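Long-range contacts in C2 toxin component I (Clostridium botulinum, PDB 2J3X), which acts as the enzymatic half of a binary toxin, an ADP-ribosyltransferase whose target, as in related clostridial binary toxins, is probably actin: residues 166-171 against 213-218; 258-263 against 273-278; 281-286 against 392-397; 295-300 against 349-354. The protein carries 2 engineered substitutions. All coordinates share one frame; numbering follows the deposited sequence. Where two conformers were deposited one is given.

Interaction 1: residues 166-171 against 213-218; sequences TRVPTT and GSLSQE
Thr166 reaches Gly213 across two neighbouring strands that run roughly parallel but splay, their axes 33° apart. Its CB lies 3.3 Å from Gly213 O. With OG1 anti to the backbone N (chi1 -167°), the hydroxyl donates to Gly213 O at 2.7 Å, coming from above the carbonyl plane rather than within it. The Thr166 side chain also packs on Ile193 and Leu149, so threonine, with a hydroxyl and a methyl, suits the place.

Beyond this point the backbones draw apart and water bridges them. Water 1 accepts from Leu215 N at 2.8 Å and donates to Arg167 O at 2.7 Å, with a weak bond to Thr166 OG1. Water 2 donates to Gly213 O at 2.9 Å, giving that carbonyl a second donor beside the threonine. Farther on, Leu215 makes the apolar contact with one methyl: its CD2 sits 4.1 Å from Val168 CG1 and 4.2 Å from Pro169 CD. Proline, without an N-H, suits the end of the strand. Strands 162-168 and 206-216 are parallel neighbours inside the mixed eight-stranded sheet of the N-terminal ADP-ribosyltransferase-like domain, and separate where each runs into its loop.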
loop_
_atom_site.group_PDB
_atom_site.type_symbol
_atom_site.label_atom_id
_atom_site.label_comp_id
_atom_site.label_asym_id
_atom_site.label_seq_id
_atom_site.Cartn_x
_atom_site.Cartn_y
_atom_site.Cartn_z
ATOM N N THR A 166 -6.321 -11.612 13.610
ATOM C CA THR A 166 -4.888 -11.743 13.535
ATOM C C THR A 166 -4.301 -11.758 14.943
ATOM O O THR A 166 -5.000 -11.550 15.913
ATOM C CB THR A 166 -4.236 -10.613 12.680
ATOM O OG1 THR A 166 -2.873 -10.967 12.398
ATOM C CG2 THR A 166 -4.265 -9.278 13.412
ATOM N N ARG A 167 -3.015 -12.020 15.026
ATOM C CA ARG A 167 -2.243 -11.968 16.283
ATOM C C ARG A 167 -1.114 -10.955 16.105
ATOM O O ARG A 167 -0.297 -11.078 15.175
ATOM C CB ARG A 167 -1.689 -13.371 16.516
ATOM C CG ARG A 167 -0.734 -13.545 17.706
ATOM C CD ARG A 167 -0.511 -15.034 17.880
ATOM N NE ARG A 167 0.036 -15.317 19.207
ATOM C CZ ARG A 167 -0.454 -16.168 20.112
ATOM N NH1 ARG A 167 -1.551 -16.909 19.888
ATOM N NH2 ARG A 167 0.182 -16.279 21.266
ATOM N N VAL A 168 -1.039 -9.963 16.987
ATOM C CA VAL A 168 0.032 -9.003 16.957
ATOM C C VAL A 168 1.129 -9.506 17.906
ATOM O O VAL A 168 0.845 -9.786 19.078
ATOM C CB VAL A 168 -0.443 -7.641 17.484
ATOM C CG1 VAL A 168 0.702 -6.601 17.391
ATOM C CG2 VAL A 168 -1.722 -7.213 16.736
ATOM N N PRO A 169 2.375 -9.603 17.400
ATOM C CA PRO A 169 3.497 -10.067 18.237
ATOM C C PRO A 169 3.879 -9.186 19.406
ATOM O O PRO A 169 3.829 -7.959 19.316
ATOM C CB PRO A 169 4.651 -10.194 17.218
ATOM C CG PRO A 169 3.932 -10.397 15.896
ATOM C CD PRO A 169 2.795 -9.411 16.006
ATOM N N THR A 170 4.340 -9.810 20.506
ATOM C CA THR A 170 4.903 -9.067 21.623
ATOM C C THR A 170 6.038 -8.210 21.067
ATOM O O THR A 170 6.645 -8.570 20.046
ATOM C CB THR A 170 5.495 -9.994 22.731
ATOM O OG1 THR A 170 6.521 -10.753 22.124
ATOM C CG2 THR A 170 4.553 -11.007 23.073
ATOM N N THR A 171 6.257 -7.088 21.754
ATOM C CA THR A 171 7.233 -6.021 21.488
ATOM C C THR A 171 6.742 -4.988 20.465
ATOM O O THR A 171 7.362 -3.928 20.337
ATOM C CB THR A 171 8.678 -6.494 21.084
ATOM O OG1 THR A 171 8.686 -6.876 19.721
ATOM C CG2 THR A 171 9.202 -7.658 21.953
ATOM N N GLY A 213 -5.593 -13.924 9.321
ATOM C CA GLY A 213 -4.487 -13.265 8.579
ATOM C C GLY A 213 -3.237 -13.120 9.393
ATOM O O GLY A 213 -3.301 -12.996 10.635
ATOM N N SER A 214 -2.092 -13.084 8.714
ATOM C CA SER A 214 -0.825 -12.823 9.410
ATOM C C SER A 214 -0.482 -11.386 9.223
ATOM O O SER A 214 -0.569 -10.877 8.119
ATOM C CB SER A 214 0.383 -13.611 8.808
ATOM O OG SER A 214 0.137 -14.974 8.932
ATOM N N LEU A 215 -0.071 -10.735 10.295
ATOM C CA LEU A 215 0.367 -9.357 10.212
ATOM C C LEU A 215 1.775 -9.351 9.653
ATOM O O LEU A 215 2.644 -10.063 10.186
ATOM C CB LEU A 215 0.368 -8.754 11.622
ATOM C CG LEU A 215 0.437 -7.253 11.770
ATOM C CD1 LEU A 215 -0.855 -6.640 11.263
ATOM C CD2 LEU A 215 0.652 -6.951 13.293
ATOM N N SER A 216 2.035 -8.542 8.633
ATOM C CA SER A 216 3.337 -8.580 7.981
ATOM C C SER A 216 3.800 -7.175 7.624
ATOM O O SER A 216 3.041 -6.227 7.757
ATOM C CB SER A 216 3.297 -9.496 6.742
ATOM O OG SER A 216 2.424 -10.616 6.918
ATOM N N GLN A 217 5.047 -7.051 7.173
ATOM C CA GLN A 217 5.555 -5.734 6.793
ATOM C C GLN A 217 6.237 -5.878 5.476
ATOM O O GLN A 217 7.266 -6.565 5.400
ATOM C CB GLN A 217 6.597 -5.273 7.811
ATOM C CG GLN A 217 6.001 -4.674 9.020
ATOM C CD GLN A 217 7.051 -4.522 10.115
ATOM O OE1 GLN A 217 7.555 -5.520 10.671
ATOM N NE2 GLN A 217 7.384 -3.275 10.426
ATOM N N GLU A 218 5.647 -5.313 4.412
ATOM C CA GLU A 218 6.200 -5.480 3.101
ATOM C C GLU A 218 7.169 -4.309 2.899
ATOM O O GLU A 218 6.823 -3.164 3.218
ATOM C CB GLU A 218 5.065 -5.380 2.045
ATOM C CG GLU A 218 5.596 -5.652 0.655
ATOM C CD GLU A 218 4.426 -5.647 -0.343
ATOM O OE1 GLU A 218 3.408 -4.944 -0.092
ATOM O OE2 GLU A 218 4.557 -6.316 -1.375
HETATM O O HOH W 1 0.180 -12.188 12.733
HETATM O O HOH W 2 -2.288 -14.225 13.026
#

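Interaction 2: residues 258-263 against 273-278; sequences KAINSY and DELNKK
Helices 258-263 and 273-278 meet almost at right angles, with a crossing angle of -98° and axes 10.6 Å apart. Ile260 and Leu275 bring their CA atoms closest, at 6.6 Å. Leucine fits this place because its forked end can touch two partners at once. Its CD2 methyl lies 3.9 Å from Ile260 CG1, while its CD1 methyl rests over one face of the Tyr263 ring in a CH-pi contact, 4.2 Å from the centroid. The same face also receives Leu275 CB, displaced toward the rim. Ile260 reaches on with CD1 to Lys278 CB.

The two are consecutive helices of the C-terminal ADP-ribosyltransferase domain, joined by a short loop that is tied in through the tyrosine. Tyr263 CG stands anti to the backbone N (chi1 -177°), which carries the ring across toward the start of the second helix. There its hydroxyl donates to Asn276 OD1 at 2.5 Å, a short bond in which the oxygen lies at the ring edge, with the amide plane turned 48° from the ring. Asparagine offers both polarities here: OD1 also accepts from Arg268 NH1, and ND2 donates to Asn271 OD1. Tyr263 OH in turn is bonded to Asn272 N. Lys278 NZ forms a salt bridge with Asp256 and, less certainly because Glu274 has two conformers, another with Glu274 OE2 at 3.5 Å, one helical turn back.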
loop_
_atom_site.group_PDB
_atom_site.type_symbol
_atom_site.label_atom_id
_atom_site.label_comp_id
_atom_site.label_asym_id
_atom_site.label_seq_id
_atom_site.Cartn_x
_atom_site.Cartn_y
_atom_site.Cartn_z
ATOM N N LYS A 258 14.126 6.826 -26.525
ATOM C CA LYS A 258 12.977 7.082 -27.400
ATOM C C LYS A 258 12.894 6.048 -28.533
ATOM O O LYS A 258 11.858 5.426 -28.763
ATOM C CB LYS A 258 12.999 8.548 -27.893
ATOM C CG LYS A 258 12.702 9.563 -26.751
ATOM C CD LYS A 258 12.507 11.001 -27.254
ATOM C CE LYS A 258 12.101 11.917 -26.086
ATOM N NZ LYS A 258 11.256 13.099 -26.493
ATOM N N ALA A 259 14.017 5.821 -29.208
ATOM C CA ALA A 259 14.050 4.917 -30.330
ATOM C C ALA A 259 13.719 3.491 -29.904
ATOM O O ALA A 259 12.969 2.780 -30.567
ATOM C CB ALA A 259 15.416 4.954 -30.981
ATOM N N ILE A 260 14.286 3.088 -28.757
ATOM C CA ILE A 260 14.156 1.711 -28.314
ATOM C C ILE A 260 12.718 1.453 -27.813
ATOM O O ILE A 260 12.133 0.419 -28.113
ATOM C CB ILE A 260 15.230 1.401 -27.229
ATOM C CG1 ILE A 260 16.565 1.037 -27.922
ATOM C CG2 ILE A 260 14.783 0.228 -26.363
ATOM C CD1 ILE A 260 17.754 0.854 -26.955
ATOM N N ASN A 261 12.184 2.395 -27.048
ATOM C CA ASN A 261 10.805 2.340 -26.520
ATOM C C ASN A 261 9.820 2.260 -27.710
ATOM O O ASN A 261 8.940 1.398 -27.727
ATOM C CB ASN A 261 10.480 3.603 -25.684
ATOM C CG ASN A 261 11.133 3.593 -24.301
ATOM O OD1 ASN A 261 11.633 2.554 -23.844
ATOM N ND2 ASN A 261 11.124 4.763 -23.629
ATOM N N SER A 262 10.006 3.138 -28.705
ATOM C CA SER A 262 9.076 3.155 -29.884
ATOM C C SER A 262 9.097 1.839 -30.625
ATOM O O SER A 262 8.036 1.267 -30.920
ATOM C CB SER A 262 9.355 4.316 -30.826
ATOM O OG SER A 262 9.065 5.526 -30.140
ATOM N N TYR A 263 10.299 1.341 -30.890
ATOM C CA TYR A 263 10.510 0.092 -31.572
ATOM C C TYR A 263 9.801 -1.037 -30.865
ATOM O O TYR A 263 9.008 -1.778 -31.462
ATOM C CB TYR A 263 12.013 -0.184 -31.672
ATOM C CG TYR A 263 12.454 -1.429 -32.413
ATOM C CD1 TYR A 263 12.305 -1.533 -33.821
ATOM C CD2 TYR A 263 13.071 -2.489 -31.733
ATOM C CE1 TYR A 263 12.722 -2.661 -34.499
ATOM C CE2 TYR A 263 13.522 -3.627 -32.418
ATOM C CZ TYR A 263 13.336 -3.696 -33.825
ATOM O OH TYR A 263 13.780 -4.796 -34.523
ATOM N N ASP A 273 18.134 -4.408 -36.897
ATOM C CA ASP A 273 19.180 -5.205 -36.266
ATOM C C ASP A 273 19.968 -4.436 -35.207
ATOM O O ASP A 273 20.298 -5.019 -34.174
ATOM C CB ASP A 273 20.147 -5.794 -37.293
ATOM C CG ASP A 273 19.496 -6.843 -38.184
ATOM O OD1 ASP A 273 18.467 -7.448 -37.789
ATOM O OD2 ASP A 273 20.028 -7.067 -39.303
ATOM N N GLU A 274 20.264 -3.160 -35.449
ATOM C CA GLU A 274 21.086 -2.398 -34.522
ATOM C C GLU A 274 20.361 -2.305 -33.177
ATOM O O GLU A 274 20.960 -2.517 -32.110
ATOM C CB GLU A 274 21.393 -1.012 -35.073
ATOM C CG GLU A 274 22.620 -0.388 -34.441
ATOM C CD GLU A 274 22.906 1.035 -34.913
ATOM O OE1 GLU A 274 23.067 1.257 -36.143
ATOM O OE2 GLU A 274 23.012 1.925 -34.032
ATOM N N LEU A 275 19.066 -2.009 -33.240
ATOM C CA LEU A 275 18.233 -1.939 -32.032
ATOM C C LEU A 275 18.044 -3.294 -31.403
ATOM O O LEU A 275 18.102 -3.439 -30.164
ATOM C CB LEU A 275 16.878 -1.291 -32.321
ATOM C CG LEU A 275 16.953 0.179 -32.688
ATOM C CD1 LEU A 275 15.544 0.717 -32.930
ATOM C CD2 LEU A 275 17.676 0.974 -31.610
ATOM N N ASN A 276 17.814 -4.304 -32.227
ATOM C CA ASN A 276 17.781 -5.649 -31.698
ATOM C C ASN A 276 19.003 -5.984 -30.856
ATOM O O ASN A 276 18.847 -6.614 -29.812
ATOM C CB ASN A 276 17.660 -6.716 -32.783
ATOM C CG ASN A 276 16.315 -6.699 -33.477
ATOM O OD1 ASN A 276 15.339 -6.102 -32.996
ATOM N ND2 ASN A 276 16.274 -7.319 -34.663
ATOM N N LYS A 277 20.200 -5.606 -31.321
ATOM C CA LYS A 277 21.421 -5.908 -30.579
ATOM C C LYS A 277 21.472 -5.135 -29.260
ATOM O O LYS A 277 21.828 -5.684 -28.231
ATOM C CB LYS A 277 22.660 -5.590 -31.427
ATOM C CG LYS A 277 22.833 -6.533 -32.626
ATOM C CD LYS A 277 23.688 -5.896 -33.743
ATOM C CE LYS A 277 24.018 -6.919 -34.822
ATOM N NZ LYS A 277 25.067 -7.866 -34.364
ATOM N N LYS A 278 21.165 -3.848 -29.310
ATOM C CA LYS A 278 21.173 -3.061 -28.092
ATOM C C LYS A 278 20.158 -3.630 -27.086
ATOM O O LYS A 278 20.416 -3.673 -25.878
ATOM C CB LYS A 278 20.828 -1.627 -28.394
ATOM C CG LYS A 278 21.913 -0.914 -29.178
ATOM C CD LYS A 278 21.508 0.498 -29.460
ATOM C CE LYS A 278 22.693 1.193 -30.151
ATOM N NZ LYS A 278 22.353 2.547 -30.635
#

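Interaction 3: residues 281-286 against 392-397; sequences LISSAL and LNKNST
Ser283 OG donates to Asn393 OD1 at 2.7 Å, lying in the amide plane on a lone pair of the acceptor. The bond joins the C-terminal part of helix 273-286 to the loop that carries the chain from the three-stranded to the five-stranded sheet of the C-terminal ADP-ribosyltransferase domain. A serine is small enough to let the loop come close to the helix, yet supplies the donor that the asparagine oxygen needs. Asn393 extends its CG anti to the backbone N (chi1 -163°), which directs OD1 at the helix. Lys394 meets the same hydroxyl with its aliphatic chain: CE lies 3.1 Å from Ser283 OG, while the bend at chi4 (72°) turns NZ away from the hydroxyl.

The loop is itself ordered by a tight turn. Lys394 and Asn395 occupy the corner with backbone torsions close to a type II beta turn. Asn395 takes the positive phi (66°), a conformation that asparagine tolerates better than most residues. Asn393 O is gripped twice, by Ser396 OG at 2.6 Å and weakly by Ser396 N, which helps hold the residue that faces Ser283.

Phe346, from a neighbouring loop, touches both Ser283 and Asn393. About one helical turn on from the serine, Leu286 lays a methyl on the peptide joining Leu392 to Asn393: its CD1 stands 3.9 Å from both Leu392 C and Asn393 N.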
loop_
_atom_site.group_PDB
_atom_site.type_symbol
_atom_site.label_atom_id
_atom_site.label_comp_id
_atom_site.label_asym_id
_atom_site.label_seq_id
_atom_site.Cartn_x
_atom_site.Cartn_y
_atom_site.Cartn_z
ATOM N N LEU A 281 21.387 -6.680 -25.256
ATOM C CA LEU A 281 22.388 -6.287 -24.244
ATOM C C LEU A 281 21.743 -5.633 -23.009
ATOM O O LEU A 281 22.234 -5.828 -21.898
ATOM C CB LEU A 281 23.466 -5.353 -24.853
ATOM C CG LEU A 281 24.464 -6.051 -25.798
ATOM C CD1 LEU A 281 25.276 -5.009 -26.615
ATOM C CD2 LEU A 281 25.361 -6.922 -25.004
ATOM N N ILE A 282 20.698 -4.823 -23.191
ATOM C CA ILE A 282 20.080 -4.170 -22.043
ATOM C C ILE A 282 19.381 -5.235 -21.192
ATOM O O ILE A 282 19.497 -5.208 -19.955
ATOM C CB ILE A 282 19.122 -3.080 -22.467
ATOM C CG1 ILE A 282 19.901 -1.987 -23.212
ATOM C CG2 ILE A 282 18.392 -2.447 -21.276
ATOM C CD1 ILE A 282 18.983 -1.141 -24.130
ATOM N N SER A 283 18.672 -6.162 -21.848
ATOM C CA SER A 283 17.991 -7.231 -21.096
ATOM C C SER A 283 19.016 -8.095 -20.394
ATOM O O SER A 283 18.812 -8.449 -19.236
ATOM C CB SER A 283 17.109 -8.106 -22.009
ATOM O OG SER A 283 15.904 -7.422 -22.378
ATOM N N SER A 284 20.136 -8.392 -21.076
ATOM C CA SER A 284 21.247 -9.157 -20.523
ATOM C C SER A 284 21.782 -8.426 -19.250
ATOM O O SER A 284 21.912 -9.023 -18.164
ATOM C CB SER A 284 22.373 -9.229 -21.608
ATOM O OG SER A 284 23.412 -10.055 -21.189
ATOM N N ALA A 285 22.027 -7.118 -19.375
ATOM C CA ALA A 285 22.525 -6.326 -18.229
ATOM C C ALA A 285 21.564 -6.383 -17.074
ATOM O O ALA A 285 21.981 -6.511 -15.896
ATOM C CB ALA A 285 22.735 -4.866 -18.623
ATOM N N LEU A 286 20.269 -6.253 -17.376
ATOM C CA LEU A 286 19.251 -6.222 -16.297
ATOM C C LEU A 286 19.094 -7.606 -15.631
ATOM O O LEU A 286 18.509 -7.705 -14.544
ATOM C CB LEU A 286 17.891 -5.683 -16.798
ATOM C CG LEU A 286 17.933 -4.221 -17.237
ATOM C CD1 LEU A 286 16.501 -3.867 -17.800
ATOM C CD2 LEU A 286 18.345 -3.366 -16.001
ATOM N N LEU A 392 12.992 -1.860 -15.122
ATOM C CA LEU A 392 12.516 -3.245 -15.292
ATOM C C LEU A 392 12.721 -3.729 -16.719
ATOM O O LEU A 392 12.584 -2.932 -17.671
ATOM C CB LEU A 392 11.002 -3.334 -14.965
ATOM C CG LEU A 392 10.572 -2.822 -13.589
ATOM C CD1 LEU A 392 9.079 -3.098 -13.388
ATOM C CD2 LEU A 392 11.334 -3.554 -12.508
ATOM N N ASN A 393 12.933 -5.038 -16.851
ATOM C CA ASN A 393 13.077 -5.658 -18.163
ATOM C C ASN A 393 11.828 -5.422 -19.024
ATOM O O ASN A 393 10.684 -5.217 -18.495
ATOM C CB ASN A 393 13.351 -7.137 -17.998
ATOM C CG ASN A 393 13.902 -7.764 -19.252
ATOM O OD1 ASN A 393 14.523 -7.070 -20.076
ATOM N ND2 ASN A 393 13.710 -9.086 -19.392
ATOM N N LYS A 394 12.053 -5.375 -20.342
ATOM C CA LYS A 394 10.931 -5.247 -21.305
ATOM C C LYS A 394 9.953 -6.428 -21.084
ATOM O O LYS A 394 10.352 -7.497 -20.603
ATOM C CB LYS A 394 11.496 -5.261 -22.738
ATOM C CG LYS A 394 12.215 -6.592 -23.078
ATOM C CD LYS A 394 13.060 -6.626 -24.395
ATOM C CE LYS A 394 13.677 -8.061 -24.501
ATOM N NZ LYS A 394 12.608 -9.016 -24.836
ATOM N N ASN A 395 8.696 -6.225 -21.460
ATOM C CA ASN A 395 7.673 -7.255 -21.286
ATOM C C ASN A 395 7.366 -7.565 -19.810
ATOM O O ASN A 395 6.957 -8.669 -19.513
ATOM C CB ASN A 395 8.085 -8.559 -22.002
ATOM C CG ASN A 395 8.195 -8.396 -23.506
ATOM O OD1 ASN A 395 7.289 -7.888 -24.124
ATOM N ND2 ASN A 395 9.304 -8.858 -24.099
ATOM N N SER A 396 7.602 -6.645 -18.881
ATOM C CA SER A 396 7.235 -6.928 -17.476
ATOM C C SER A 396 5.726 -6.673 -17.340
ATOM O O SER A 396 5.262 -5.529 -17.492
ATOM C CB SER A 396 8.008 -6.000 -16.504
ATOM O OG SER A 396 9.418 -6.336 -16.463
ATOM N N THR A 397 4.978 -7.727 -17.020
ATOM C CA THR A 397 3.550 -7.660 -16.968
ATOM C C THR A 397 3.132 -7.756 -15.512
ATOM O O THR A 397 3.768 -8.475 -14.730
ATOM C CB THR A 397 2.967 -8.863 -17.770
ATOM O OG1 THR A 397 3.538 -8.827 -19.116
ATOM C CG2 THR A 397 1.484 -8.844 -17.830
#

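Interaction 4: residues 295-300 against 349-354; sequences LIAYRR and TSLKST
Strands 295-300 and 349-350 run antiparallel and share a single hydrogen-bonded pair, in which Tyr298 N donates to Ser350 O at 2.8 Å and Ser350 N to Tyr298 O at 2.9 Å. Past it the second segment turns away: Ser350 OG, which is also bonded to Glu387 O, accepts from Lys352 N to form an ST turn, and water 3 links Ile296 O to Leu351 O.

The turn brings Ser353 over the Tyr298 ring. Its CB stands 3.6 Å above the centroid, only 4° off the normal, a CH-pi contact for which a small residue leaves room. The ring's hydroxyl goes to Asp220. Arg300, extended from CG to NE, grips the loop with two donors: NE to Ser353 O at 2.8 Å, nearly in the guanidinium plane, and NH2 to Thr354 OG1 at 2.9 Å, tilted from it. Thr354 CG2 lies over the guanidinium face. At the other end Leu351 CD2 packs 3.6 Å from Leu295 CD1, crossing it at about a right angle.

Arg299 bonds through NH1 to Ser348 O, and a glycerol, probably from the crystallisation liquor, bonds to its NE. An arginine on this strand beside a Ser-Thr-Ser strand is characteristic of the Arg-Ser-Glu class of ADP-ribosyltransferases; as in relatives, this junction of two sheets probably borders the NAD-binding cleft.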
loop_
_atom_site.group_PDB
_atom_site.type_symbol
_atom_site.label_atom_id
_atom_site.label_comp_id
_atom_site.label_asym_id
_atom_site.label_seq_id
_atom_site.Cartn_x
_atom_site.Cartn_y
_atom_site.Cartn_z
ATOM N N LEU A 295 10.227 -6.098 -2.811
ATOM C CA LEU A 295 9.940 -4.785 -2.318
ATOM C C LEU A 295 9.054 -4.022 -3.273
ATOM O O LEU A 295 8.849 -4.435 -4.387
ATOM C CB LEU A 295 11.221 -4.024 -2.092
ATOM C CG LEU A 295 11.922 -3.418 -3.280
ATOM C CD1 LEU A 295 12.923 -2.397 -2.808
ATOM C CD2 LEU A 295 12.500 -4.426 -4.223
ATOM N N ILE A 296 8.569 -2.891 -2.796
ATOM C CA ILE A 296 7.639 -2.046 -3.546
ATOM C C ILE A 296 8.421 -0.943 -4.295
ATOM O O ILE A 296 9.206 -0.212 -3.699
ATOM C CB ILE A 296 6.602 -1.425 -2.582
ATOM C CG1 ILE A 296 5.706 -2.553 -1.966
ATOM C CG2 ILE A 296 5.789 -0.300 -3.274
ATOM C CD1 ILE A 296 4.761 -3.239 -3.043
ATOM N N ALA A 297 8.145 -0.797 -5.597
ATOM C CA ALA A 297 8.575 0.385 -6.301
ATOM C C ALA A 297 7.331 1.044 -6.974
ATOM O O ALA A 297 6.264 0.446 -7.046
ATOM C CB ALA A 297 9.574 0.018 -7.356
ATOM N N TYR A 298 7.486 2.283 -7.420
ATOM C CA TYR A 298 6.314 3.088 -7.849
ATOM C C TYR A 298 6.466 3.568 -9.273
ATOM O O TYR A 298 7.573 3.876 -9.736
ATOM C CB TYR A 298 6.205 4.322 -6.933
ATOM C CG TYR A 298 5.734 3.933 -5.571
ATOM C CD1 TYR A 298 4.368 3.711 -5.327
ATOM C CD2 TYR A 298 6.688 3.717 -4.520
ATOM C CE1 TYR A 298 3.902 3.324 -4.046
ATOM C CE2 TYR A 298 6.265 3.321 -3.221
ATOM C CZ TYR A 298 4.864 3.115 -3.010
ATOM O OH TYR A 298 4.373 2.735 -1.789
ATOM N N ARG A 299 5.339 3.673 -9.973
ATOM C CA ARG A 299 5.352 4.288 -11.301
ATOM C C ARG A 299 4.012 5.019 -11.480
ATOM O O ARG A 299 2.956 4.373 -11.489
ATOM C CB ARG A 299 5.459 3.209 -12.328
ATOM C CG ARG A 299 5.574 3.742 -13.796
ATOM C CD ARG A 299 5.813 2.561 -14.720
ATOM N NE ARG A 299 5.548 2.949 -16.126
ATOM C CZ ARG A 299 6.337 3.714 -16.863
ATOM N NH1 ARG A 299 7.482 4.189 -16.369
ATOM N NH2 ARG A 299 5.977 4.016 -18.116
ATOM N N ARG A 300 4.096 6.349 -11.589
ATOM C CA ARG A 300 2.901 7.178 -11.715
ATOM C C ARG A 300 2.664 7.449 -13.203
ATOM O O ARG A 300 3.621 7.772 -13.919
ATOM C CB ARG A 300 3.119 8.504 -11.006
ATOM C CG ARG A 300 2.944 8.414 -9.448
ATOM C CD ARG A 300 3.381 9.745 -8.807
ATOM N NE ARG A 300 3.003 9.825 -7.395
ATOM C CZ ARG A 300 1.857 10.340 -6.952
ATOM N NH1 ARG A 300 0.883 10.795 -7.798
ATOM N NH2 ARG A 300 1.627 10.324 -5.674
ATOM N N THR A 349 10.715 2.685 -12.796
ATOM C CA THR A 349 9.981 2.796 -11.530
ATOM C C THR A 349 10.943 3.499 -10.608
ATOM O O THR A 349 12.124 3.653 -10.944
ATOM C CB THR A 349 9.669 1.376 -10.914
ATOM O OG1 THR A 349 10.909 0.762 -10.492
ATOM C CG2 THR A 349 8.951 0.465 -11.918
ATOM N N SER A 350 10.441 4.000 -9.489
ATOM C CA SER A 350 11.327 4.617 -8.487
ATOM C C SER A 350 11.012 4.072 -7.123
ATOM O O SER A 350 9.846 3.723 -6.837
ATOM C CB SER A 350 11.090 6.142 -8.457
ATOM O OG SER A 350 11.920 6.741 -7.452
ATOM N N LEU A 351 12.009 4.023 -6.218
ATOM C CA LEU A 351 11.601 3.755 -4.843
ATOM C C LEU A 351 10.833 4.880 -4.162
ATOM O O LEU A 351 10.227 4.683 -3.087
ATOM C CB LEU A 351 12.859 3.333 -3.982
ATOM C CG LEU A 351 13.536 2.010 -4.346
ATOM C CD1 LEU A 351 14.557 1.684 -3.228
ATOM C CD2 LEU A 351 12.524 0.825 -4.427
ATOM N N LYS A 352 10.864 6.090 -4.754
ATOM C CA LYS A 352 10.084 7.189 -4.249
ATOM C C LYS A 352 8.677 7.191 -4.842
ATOM O O LYS A 352 8.554 7.164 -6.085
ATOM C CB LYS A 352 10.769 8.533 -4.560
ATOM C CG LYS A 352 12.051 8.751 -3.789
ATOM C CD LYS A 352 12.500 10.209 -3.916
ATOM C CE LYS A 352 13.182 10.399 -5.193
ATOM N NZ LYS A 352 14.070 11.650 -5.199
ATOM N N SER A 353 7.641 7.211 -3.998
ATOM C CA SER A 353 6.272 7.184 -4.536
ATOM C C SER A 353 5.914 8.445 -5.310
ATOM O O SER A 353 5.044 8.376 -6.203
ATOM C CB SER A 353 5.186 6.988 -3.475
ATOM O OG SER A 353 5.059 8.144 -2.664
ATOM N N THR A 354 6.504 9.594 -4.952
ATOM C CA THR A 354 5.960 10.865 -5.461
ATOM C C THR A 354 7.053 11.888 -5.787
ATOM O O THR A 354 7.131 12.949 -5.173
ATOM C CB THR A 354 4.964 11.460 -4.456
ATOM O OG1 THR A 354 4.043 10.423 -4.060
ATOM C CG2 THR A 354 4.122 12.620 -5.165
HETATM O O HOH W 3 9.566 2.063 -2.047
HETATM O O HOH W 4 7.512 7.189 -8.752
#

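Interaction 1 belongs to the N-terminal domain and the other three to the C-terminal one. Interactions 1 and 2 lie on opposite sides of the chain's centre, their centres 47 Å apart. Interactions 1 and 4 touch where Glu218 OE2 packs 3.5 Å from Ile296 CD1, at the passage between the two halves of the chain. Interactions 2 and 3 share helix 273-286, with Ile260 CD1 packed 3.7 Å from Ile282 CD1. Interaction 4 is nested within the loop closed by interaction 3, and Leu392 CD1 touches Thr349 CG2 at 3.9 Å. A glycerol, probably from the crystallisation liquor, lies about 3 Å from the Arg299 side chain, consistent with a cleft beside interaction 4.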